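Local coordinates for protein apoptosis regulator Bcl-2 homolog (Fowlpox virus, PDB 5TZP) that inhibits host apoptosis by sequestering and inactivating several proapoptotic Bcl-2 proteins, including BAX and BAK1, at residues A51-V56 with R90-I95; I77-L82 with T123-S128; D84-G89 with S128-W133. All coordinates share one frame; numbering follows the deposited sequence.

Contact 1. Residues A51-V56 with R90-I95; sequences AACKSV and RIITII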
loop_
_atom_site.group_PDB
_atom_site.type_symbol
_atom_site.label_atom_id
_atom_site.label_comp_id
_atom_site.label_asym_id
_atom_site.label_seq_id
_atom_site.Cartn_x
_atom_site.Cartn_y
_atom_site.Cartn_z
ATOM N N ALA A 51 11.285 0.163 2.971
ATOM C CA ALA A 51 11.708 -0.435 4.262
ATOM C C ALA A 51 10.509 -0.714 5.175
ATOM O O ALA A 51 10.423 -1.769 5.824
ATOM C CB ALA A 51 12.700 0.461 4.972
ATOM N N ALA A 52 9.535 0.199 5.174
ATOM C CA ALA A 52 8.368 0.067 6.058
ATOM C C ALA A 52 7.490 -1.079 5.527
ATOM O O ALA A 52 7.016 -1.905 6.328
ATOM C CB ALA A 52 7.575 1.377 6.088
ATOM N N CYS A 53 7.309 -1.196 4.214
ATOM C CA CYS A 53 6.519 -2.305 3.679
ATOM C C CYS A 53 7.205 -3.613 3.953
ATOM O O CYS A 53 6.538 -4.624 4.265
ATOM C CB CYS A 53 6.302 -2.080 2.191
ATOM S SG CYS A 53 5.146 -0.745 1.801
ATOM N N LYS A 54 8.518 -3.677 3.818
ATOM C CA LYS A 54 9.266 -4.887 4.098
ATOM C C LYS A 54 9.024 -5.296 5.542
ATOM O O LYS A 54 8.790 -6.489 5.833
ATOM C CB LYS A 54 10.786 -4.708 3.873
ATOM C CG LYS A 54 11.673 -5.887 4.127
ATOM C CD LYS A 54 13.152 -5.632 3.692
ATOM C CE LYS A 54 14.076 -6.831 3.939
ATOM N NZ LYS A 54 15.359 -6.808 3.068
ATOM N N SER A 55 8.996 -4.329 6.477
ATOM C CA SER A 55 8.757 -4.652 7.869
ATOM C C SER A 55 7.357 -5.209 8.074
ATOM O O SER A 55 7.155 -6.213 8.813
ATOM C CB SER A 55 8.988 -3.403 8.707
ATOM O OG SER A 55 8.661 -3.620 10.083
ATOM N N VAL A 56 6.365 -4.579 7.513
ATOM C CA VAL A 56 4.967 -5.035 7.619
ATOM C C VAL A 56 4.842 -6.450 7.090
ATOM O O VAL A 56 4.203 -7.289 7.722
ATOM C CB VAL A 56 3.994 -4.062 6.945
ATOM C CG1 VAL A 56 2.579 -4.647 6.849
ATOM C CG2 VAL A 56 3.973 -2.763 7.735
ATOM N N ARG A 90 -1.523 3.229 8.004
ATOM C CA ARG A 90 -2.581 2.651 7.188
ATOM C C ARG A 90 -2.152 2.581 5.722
ATOM O O ARG A 90 -2.395 1.581 5.023
ATOM C CB ARG A 90 -3.904 3.367 7.356
ATOM C CG ARG A 90 -4.529 3.051 8.759
ATOM C CD ARG A 90 -5.782 3.790 8.956
ATOM N NE ARG A 90 -6.351 3.529 10.286
ATOM C CZ ARG A 90 -7.654 3.385 10.487
ATOM N NH1 ARG A 90 -8.546 3.342 9.505
ATOM N NH2 ARG A 90 -8.006 3.049 11.735
ATOM N N ILE A 91 -1.602 3.686 5.215
ATOM C CA ILE A 91 -1.116 3.746 3.820
ATOM C C ILE A 91 -0.056 2.694 3.611
ATOM O O ILE A 91 -0.093 1.950 2.623
ATOM C CB ILE A 91 -0.621 5.173 3.483
ATOM C CG1 ILE A 91 -1.804 6.114 3.421
ATOM C CG2 ILE A 91 0.137 5.168 2.149
ATOM C CD1 ILE A 91 -1.349 7.617 3.354
ATOM N N ILE A 92 0.917 2.621 4.497
ATOM C CA ILE A 92 2.002 1.648 4.379
ATOM C C ILE A 92 1.429 0.249 4.411
ATOM O O ILE A 92 1.826 -0.618 3.605
ATOM C CB ILE A 92 3.018 1.819 5.519
ATOM C CG1 ILE A 92 3.807 3.124 5.242
ATOM C CG2 ILE A 92 3.911 0.605 5.679
ATOM C CD1 ILE A 92 4.484 3.698 6.529
ATOM N N THR A 93 0.489 -0.021 5.305
ATOM C CA THR A 93 -0.052 -1.363 5.418
ATOM C C THR A 93 -0.838 -1.748 4.166
ATOM O O THR A 93 -0.724 -2.876 3.676
ATOM C CB THR A 93 -0.923 -1.508 6.664
ATOM O OG1 THR A 93 -0.093 -1.282 7.816
ATOM C CG2 THR A 93 -1.507 -2.851 6.800
ATOM N N ILE A 94 -1.629 -0.836 3.611
ATOM C CA ILE A 94 -2.346 -1.050 2.350
ATOM C C ILE A 94 -1.373 -1.382 1.244
ATOM O O ILE A 94 -1.590 -2.357 0.498
ATOM C CB ILE A 94 -3.208 0.223 1.979
ATOM C CG1 ILE A 94 -4.444 0.306 2.845
ATOM C CG2 ILE A 94 -3.506 0.245 0.468
ATOM C CD1 ILE A 94 -5.017 1.717 2.808
ATOM N N ILE A 95 -0.301 -0.601 1.085
ATOM C CA ILE A 95 0.640 -0.828 0.011
ATOM C C ILE A 95 1.361 -2.133 0.220
ATOM O O ILE A 95 1.552 -2.917 -0.722
ATOM C CB ILE A 95 1.601 0.371 -0.146
ATOM C CG1 ILE A 95 0.815 1.626 -0.554
ATOM C CG2 ILE A 95 2.712 0.074 -1.106
ATOM C CD1 ILE A 95 1.642 2.931 -0.423
#
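Helices 43-68 and 88-105 cross here at -68°, their local axes 8.9 Å apart, and the packing converges on Ile92. Its CG2, anti to the backbone N, meets the methyl CB of Ala52 at 3.8 Å. On the next turn the same CG2 is met by Val56 CG2 at 3.9 Å, the two side chains crossing obliquely. Ile92 CD1 lies over Ala52 as well, so two branches of one isoleucine cover this alanine. Beside it, Cys53 SG, anti to its carbonyl carbon (chi1 -72°), approaches Ile95 CG2 at 3.9 Å. No hydrogen bond links the two segments; the packing is mostly apolar, though Cys53 SG also lies against Ile92 O at 3.8 Å. It is looser toward Thr93, whose OG1 stays 4.3 Å from Val56 CG2 and bonds instead to Gly89 O one turn back. Here the bound Bik BH3 peptide approaches: one or more of its aromatic side chains pack on Ala52 and Val56, and its backbone on Thr93. Solvent lies on the far flank of helix 43-68, at Ala51 and Lys54. Among the neighbours, helix 14-32 touches Cys53 and Ile95 through Tyr26, while Ile94 of helix 88-105 turns to helices 74-81 and 115-136.

Contact 2. Residues I77-L82 with T123-S128; sequences IVTQVL and TDAILS. With SO4 (sulfate ion), chain N.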
loop_
_atom_site.group_PDB
_atom_site.type_symbol
_atom_site.label_atom_id
_atom_site.label_comp_id
_atom_site.label_asym_id
_atom_site.label_seq_id
_atom_site.Cartn_x
_atom_site.Cartn_y
_atom_site.Cartn_z
ATOM N N ILE A 77 -11.059 -4.299 0.324
ATOM C CA ILE A 77 -10.140 -4.226 1.460
ATOM C C ILE A 77 -9.553 -2.815 1.583
ATOM O O ILE A 77 -9.588 -2.188 2.653
ATOM C CB ILE A 77 -9.075 -5.317 1.322
ATOM C CG1 ILE A 77 -9.686 -6.703 1.450
ATOM C CG2 ILE A 77 -8.062 -5.069 2.453
ATOM C CD1 ILE A 77 -8.716 -7.760 1.102
ATOM N N VAL A 78 -9.037 -2.290 0.464
ATOM C CA VAL A 78 -8.391 -0.966 0.470
ATOM C C VAL A 78 -9.369 0.104 0.917
ATOM O O VAL A 78 -9.082 0.944 1.788
ATOM C CB VAL A 78 -7.856 -0.666 -0.924
ATOM C CG1 VAL A 78 -7.356 0.760 -0.961
ATOM C CG2 VAL A 78 -6.699 -1.642 -1.302
ATOM N N THR A 79 -10.574 0.110 0.346
ATOM C CA THR A 79 -11.540 1.137 0.701
ATOM C C THR A 79 -12.010 0.978 2.153
ATOM O O THR A 79 -12.266 1.976 2.813
ATOM C CB THR A 79 -12.678 1.210 -0.351
ATOM O OG1 THR A 79 -13.347 -0.006 -0.404
ATOM C CG2 THR A 79 -12.140 1.573 -1.667
ATOM N N GLN A 80 -12.106 -0.252 2.655
ATOM C CA GLN A 80 -12.459 -0.409 4.071
ATOM C C GLN A 80 -11.445 0.303 4.948
ATOM O O GLN A 80 -11.862 1.011 5.910
ATOM C CB GLN A 80 -12.532 -1.886 4.420
ATOM C CG GLN A 80 -13.842 -2.573 3.938
ATOM C CD GLN A 80 -13.798 -4.109 4.152
ATOM O OE1 GLN A 80 -12.719 -4.743 4.268
ATOM N NE2 GLN A 80 -14.936 -4.721 4.047
ATOM N N VAL A 81 -10.153 0.104 4.689
ATOM C CA VAL A 81 -9.141 0.685 5.579
ATOM C C VAL A 81 -9.320 2.195 5.662
ATOM O O VAL A 81 -9.171 2.795 6.736
ATOM C CB VAL A 81 -7.753 0.305 5.106
ATOM C CG1 VAL A 81 -6.679 1.005 5.957
ATOM C CG2 VAL A 81 -7.498 -1.196 5.103
ATOM N N LEU A 82 -9.576 2.837 4.526
ATOM C CA LEU A 82 -9.635 4.298 4.407
ATOM C C LEU A 82 -11.021 4.892 4.475
ATOM O O LEU A 82 -11.170 6.073 4.173
ATOM C CB LEU A 82 -8.983 4.683 3.087
ATOM C CG LEU A 82 -7.546 4.280 2.997
ATOM C CD1 LEU A 82 -7.004 4.641 1.663
ATOM C CD2 LEU A 82 -6.683 4.926 4.063
ATOM N N THR A 123 -4.391 4.516 -5.221
ATOM C CA THR A 123 -4.328 5.958 -5.457
ATOM C C THR A 123 -5.718 6.583 -5.326
ATOM O O THR A 123 -5.906 7.610 -4.689
ATOM C CB THR A 123 -3.742 6.204 -6.851
ATOM O OG1 THR A 123 -2.409 5.653 -6.883
ATOM C CG2 THR A 123 -3.670 7.653 -7.161
ATOM N N ASP A 124 -6.710 5.972 -5.959
ATOM C CA ASP A 124 -8.080 6.492 -5.952
ATOM C C ASP A 124 -8.644 6.493 -4.548
ATOM O O ASP A 124 -9.342 7.436 -4.143
ATOM C CB ASP A 124 -8.983 5.648 -6.833
ATOM C CG ASP A 124 -8.743 5.846 -8.309
ATOM O OD1 ASP A 124 -8.126 6.794 -8.713
ATOM O OD2 ASP A 124 -9.215 4.948 -9.062
ATOM N N ALA A 125 -8.353 5.449 -3.768
ATOM C CA ALA A 125 -8.861 5.383 -2.392
ATOM C C ALA A 125 -8.250 6.471 -1.519
ATOM O O ALA A 125 -8.938 7.032 -0.645
ATOM C CB ALA A 125 -8.580 4.006 -1.784
ATOM N N ILE A 126 -6.972 6.787 -1.702
ATOM C CA ILE A 126 -6.339 7.895 -1.002
ATOM C C ILE A 126 -6.920 9.216 -1.437
ATOM O O ILE A 126 -7.375 10.048 -0.601
ATOM C CB ILE A 126 -4.834 7.876 -1.196
ATOM C CG1 ILE A 126 -4.290 6.618 -0.514
ATOM C CG2 ILE A 126 -4.204 9.128 -0.562
ATOM C CD1 ILE A 126 -2.795 6.400 -0.721
ATOM N N LEU A 127 -6.958 9.451 -2.742
ATOM C CA LEU A 127 -7.233 10.823 -3.233
ATOM C C LEU A 127 -8.714 11.153 -3.316
ATOM O O LEU A 127 -9.072 12.327 -3.274
ATOM C CB LEU A 127 -6.478 11.116 -4.516
ATOM C CG LEU A 127 -4.973 11.003 -4.448
ATOM C CD1 LEU A 127 -4.415 11.206 -5.830
ATOM C CD2 LEU A 127 -4.352 11.969 -3.455
ATOM N N SER A 128 -9.582 10.139 -3.330
ATOM C CA SER A 128 -10.997 10.441 -3.376
ATOM C C SER A 128 -11.479 11.141 -2.121
ATOM O O SER A 128 -12.411 11.976 -2.198
ATOM C CB SER A 128 -11.836 9.212 -3.691
ATOM O OG SER A 128 -11.692 8.305 -2.640
HETATM S S SO4 N . -15.495 -8.539 4.880
HETATM O O1 SO4 N . -15.603 -9.307 3.626
HETATM O O2 SO4 N . -15.743 -9.322 6.123
HETATM O O3 SO4 N . -16.576 -7.538 4.769
HETATM O O4 SO4 N . -14.115 -7.963 4.941
#
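The backbones come closest where Thr79 CA and Ala125 CA lie 5.9 Å apart, near the C-terminal end of helix 74-81, and Leu82 then leaves helical geometry with phi/psi -97°/14°. So short a separation is possible because the residue pointing across from the other helix is an alanine. Its CB is received by three side chains: Val78 CG1, anti to the backbone N, touches it at 3.6 Å, Leu82 CD1 at 3.8 Å, and Thr79 CG2 borders it more loosely at 4.3 Å. Leu82 CD1 also reaches along helix 115-136 to Ile126 CG1 at 4.0 Å, although the CB of Ile126 points away. Thr79 OG1 is turned back to carbonyls of its own helix, including Asn75 O, which puts its methyl group toward Ala125. On the flank of helix 74-81 remote from Ala125, Gln80 gives OE1 to the backbone of the bound Bik peptide, and its NE2 makes weak hydrogen bonds to a sulfate, probably from the crystallisation liquor. The Leu82-Ala125 contact joins the beginning of BH1 to the last residue of BH2, two signature regions of the Bcl-2 fold, while Val78 and Thr79 add the turn of helix 74-81 just before BH1.

Contact 3. Residues D84-G89 with S128-W133; sequences DKINWG and SKYRSW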
loop_
_atom_site.group_PDB
_atom_site.type_symbol
_atom_site.label_atom_id
_atom_site.label_comp_id
_atom_site.label_asym_id
_atom_site.label_seq_id
_atom_site.Cartn_x
_atom_site.Cartn_y
_atom_site.Cartn_z
ATOM N N ASP A 84 -12.949 5.938 6.901
ATOM C CA ASP A 84 -13.194 6.986 7.894
ATOM C C ASP A 84 -11.983 7.805 8.245
ATOM O O ASP A 84 -12.164 8.920 8.745
ATOM C CB ASP A 84 -13.680 6.430 9.267
ATOM C CG ASP A 84 -14.999 5.736 9.180
ATOM O OD1 ASP A 84 -15.758 5.918 8.167
ATOM O OD2 ASP A 84 -15.305 4.992 10.152
ATOM N N LYS A 85 -10.786 7.250 8.135
ATOM C CA LYS A 85 -9.605 8.036 8.429
ATOM C C LYS A 85 -8.383 7.487 7.732
ATOM O O LYS A 85 -8.325 6.304 7.349
ATOM C CB LYS A 85 -9.326 8.134 9.912
ATOM C CG LYS A 85 -8.708 7.025 10.499
ATOM C CD LYS A 85 -8.082 7.390 11.866
ATOM C CE LYS A 85 -7.468 6.121 12.477
ATOM N NZ LYS A 85 -7.007 6.145 13.894
ATOM N N ILE A 86 -7.397 8.367 7.530
ATOM C CA ILE A 86 -6.138 7.990 6.924
ATOM C C ILE A 86 -5.000 8.333 7.894
ATOM O O ILE A 86 -5.103 9.282 8.710
ATOM C CB ILE A 86 -5.942 8.691 5.565
ATOM C CG1 ILE A 86 -4.815 8.111 4.725
ATOM C CG2 ILE A 86 -5.674 10.239 5.758
ATOM C CD1 ILE A 86 -4.878 8.551 3.281
ATOM N N ASN A 87 -3.906 7.570 7.826
ATOM C CA ASN A 87 -2.634 7.895 8.452
ATOM C C ASN A 87 -1.560 7.129 7.713
ATOM O O ASN A 87 -1.872 6.278 6.873
ATOM C CB ASN A 87 -2.614 7.658 9.978
ATOM C CG ASN A 87 -2.857 6.250 10.374
ATOM O OD1 ASN A 87 -2.246 5.340 9.761
ATOM N ND2 ASN A 87 -3.611 6.018 11.438
ATOM N N TRP A 88 -0.301 7.422 7.970
ATOM C CA TRP A 88 0.762 6.810 7.211
ATOM C C TRP A 88 0.894 5.333 7.507
ATOM O O TRP A 88 1.215 4.548 6.587
ATOM C CB TRP A 88 2.110 7.523 7.420
ATOM C CG TRP A 88 2.157 8.771 6.646
ATOM C CD1 TRP A 88 2.149 10.076 7.174
ATOM C CD2 TRP A 88 2.250 8.919 5.225
ATOM N NE1 TRP A 88 2.185 10.947 6.140
ATOM C CE2 TRP A 88 2.241 10.307 4.926
ATOM C CE3 TRP A 88 2.298 8.010 4.170
ATOM C CZ2 TRP A 88 2.315 10.766 3.639
ATOM C CZ3 TRP A 88 2.353 8.505 2.883
ATOM C CH2 TRP A 88 2.374 9.857 2.642
ATOM N N GLY A 89 0.644 4.859 8.722
ATOM C CA GLY A 89 0.682 3.421 8.963
ATOM C C GLY A 89 -0.337 2.663 8.142
ATOM O O GLY A 89 -0.063 1.552 7.695
ATOM N N SER A 128 -9.582 10.139 -3.330
ATOM C CA SER A 128 -10.997 10.441 -3.376
ATOM C C SER A 128 -11.479 11.141 -2.121
ATOM O O SER A 128 -12.411 11.976 -2.198
ATOM C CB SER A 128 -11.836 9.212 -3.691
ATOM O OG SER A 128 -11.692 8.305 -2.640
ATOM N N LYS A 129 -10.882 10.841 -0.986
ATOM C CA LYS A 129 -11.308 11.461 0.264
ATOM C C LYS A 129 -10.214 12.247 0.980
ATOM O O LYS A 129 -10.538 13.079 1.854
ATOM C CB LYS A 129 -11.763 10.340 1.214
ATOM C CG LYS A 129 -13.121 9.737 0.768
ATOM C CD LYS A 129 -13.686 8.705 1.757
ATOM C CE LYS A 129 -15.189 8.390 1.404
ATOM N NZ LYS A 129 -15.721 7.211 2.182
ATOM N N TYR A 130 -8.950 12.023 0.666
ATOM C CA TYR A 130 -7.832 12.557 1.430
ATOM C C TYR A 130 -6.854 13.338 0.573
ATOM O O TYR A 130 -5.695 13.441 0.959
ATOM C CB TYR A 130 -7.112 11.469 2.225
ATOM C CG TYR A 130 -8.078 10.697 3.074
ATOM C CD1 TYR A 130 -8.569 11.199 4.258
ATOM C CD2 TYR A 130 -8.533 9.468 2.637
ATOM C CE1 TYR A 130 -9.475 10.473 5.004
ATOM C CE2 TYR A 130 -9.426 8.743 3.383
ATOM C CZ TYR A 130 -9.871 9.273 4.554
ATOM O OH TYR A 130 -10.834 8.594 5.256
ATOM N N ARG A 131 -7.289 13.920 -0.565
ATOM C CA ARG A 131 -6.363 14.694 -1.414
ATOM C C ARG A 131 -5.761 15.881 -0.688
ATOM O O ARG A 131 -4.537 16.096 -0.745
ATOM C CB ARG A 131 -7.055 15.092 -2.726
ATOM C CG ARG A 131 -6.247 15.966 -3.650
ATOM C CD ARG A 131 -7.035 16.471 -4.882
ATOM N NE ARG A 131 -7.545 15.401 -5.707
ATOM C CZ ARG A 131 -6.900 14.845 -6.738
ATOM N NH1 ARG A 131 -5.679 15.259 -7.126
ATOM N NH2 ARG A 131 -7.507 13.876 -7.405
ATOM N N SER A 132 -6.544 16.655 0.069
ATOM C CA SER A 132 -5.993 17.799 0.788
ATOM C C SER A 132 -5.028 17.371 1.877
ATOM O O SER A 132 -3.963 17.982 2.080
ATOM C CB SER A 132 -7.167 18.589 1.371
ATOM O OG SER A 132 -7.722 19.283 0.300
ATOM N N TRP A 133 -5.344 16.261 2.573
ATOM C CA TRP A 133 -4.415 15.696 3.564
ATOM C C TRP A 133 -3.083 15.348 2.931
ATOM O O TRP A 133 -2.026 15.703 3.453
ATOM C CB TRP A 133 -5.046 14.458 4.263
ATOM C CG TRP A 133 -4.206 13.813 5.283
ATOM C CD1 TRP A 133 -4.227 14.054 6.585
ATOM C CD2 TRP A 133 -3.219 12.792 5.069
ATOM N NE1 TRP A 133 -3.329 13.242 7.247
ATOM C CE2 TRP A 133 -2.682 12.455 6.336
ATOM C CE3 TRP A 133 -2.787 12.096 3.948
ATOM C CZ2 TRP A 133 -1.671 11.492 6.481
ATOM C CZ3 TRP A 133 -1.806 11.115 4.107
ATOM C CH2 TRP A 133 -1.272 10.818 5.344
#
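Both faces of the Tyr130 ring are covered: Ile86 CB stands 3.7 Å above the centre of one, and Lys129 CB lies toward the rim of the other. At the ring's edge, near its plane, is the carbonyl carbon of Asp84. The Trp133 indole receives Ile86 CG2 over a face, 3.7 Å from the centroid of its five-membered ring. Trp133 in turn brings CH2 over one face of Trp88, 3.5 Å from NE1, with the planes of the two indoles inclined at 45°, an oblique pairing. Ile86 is thus a wedge between two aromatic side chains, making a CH-pi contact with each. Its chi1 of -167° places CG2 in the crowded position between backbone N and carbonyl carbon, and there this methyl group reaches both rings, coming within 3.4 Å of Tyr130 CD1. CD1, on the other branch, lies 3.8 Å from Tyr130 CD2. Trp133 CG is anti to the backbone N, which extends the indole across toward Ile86 and Trp88. The polar ends are held elsewhere: Tyr130 OH bonds to Leu82 O just upstream, and Trp88 NE1 to Gln137 OE1. Although Tyr130 OH is also close to Lys85 N, the angle is too poor for a hydrogen bond. Asn87 turns away from the aromatic group; as N-cap of helix 88-105 its OD1 accepts from Arg90 N, while ND2 bonds to an acidic side chain of the bound Bik peptide. The extended residues Lys85 to Asn87 lead into the capped helix, and Asn87-Trp88-Gly89-Arg90 is the NWGR signature of BH1 in Bcl-2 proteins. Here its tryptophan, and Ile86 just ahead of the signature, are packed against the aromatic residues of helix 115-136, while its asparagine faces the BH3-binding groove.

Overall arrangement
Contacts 2 and 3 have centres about 8 Å apart, as helix 115-136 receives first the end of helix 74-81 and then the connection into helix 88-105. Tyr130 OH to Leu82 O, 2.8 Å, ties them. Contact 1, deeper in the core, is about 15 Å from each between centres, and helix 88-105 relates all three: Ile94 CD1 packs on Leu82 CG, and Ile91 CD1 on Trp133 CZ3, both at 3.6 Å. Arg90 NH1 reaches Val81 O at 2.9 Å, while its NE salt-bridges the Bik peptide. Each contact has residues meeting the peptide, but in contacts 2 and 3 they lie beside the packing core; in contact 1 Ala52, Val56 and Thr93 do so themselves.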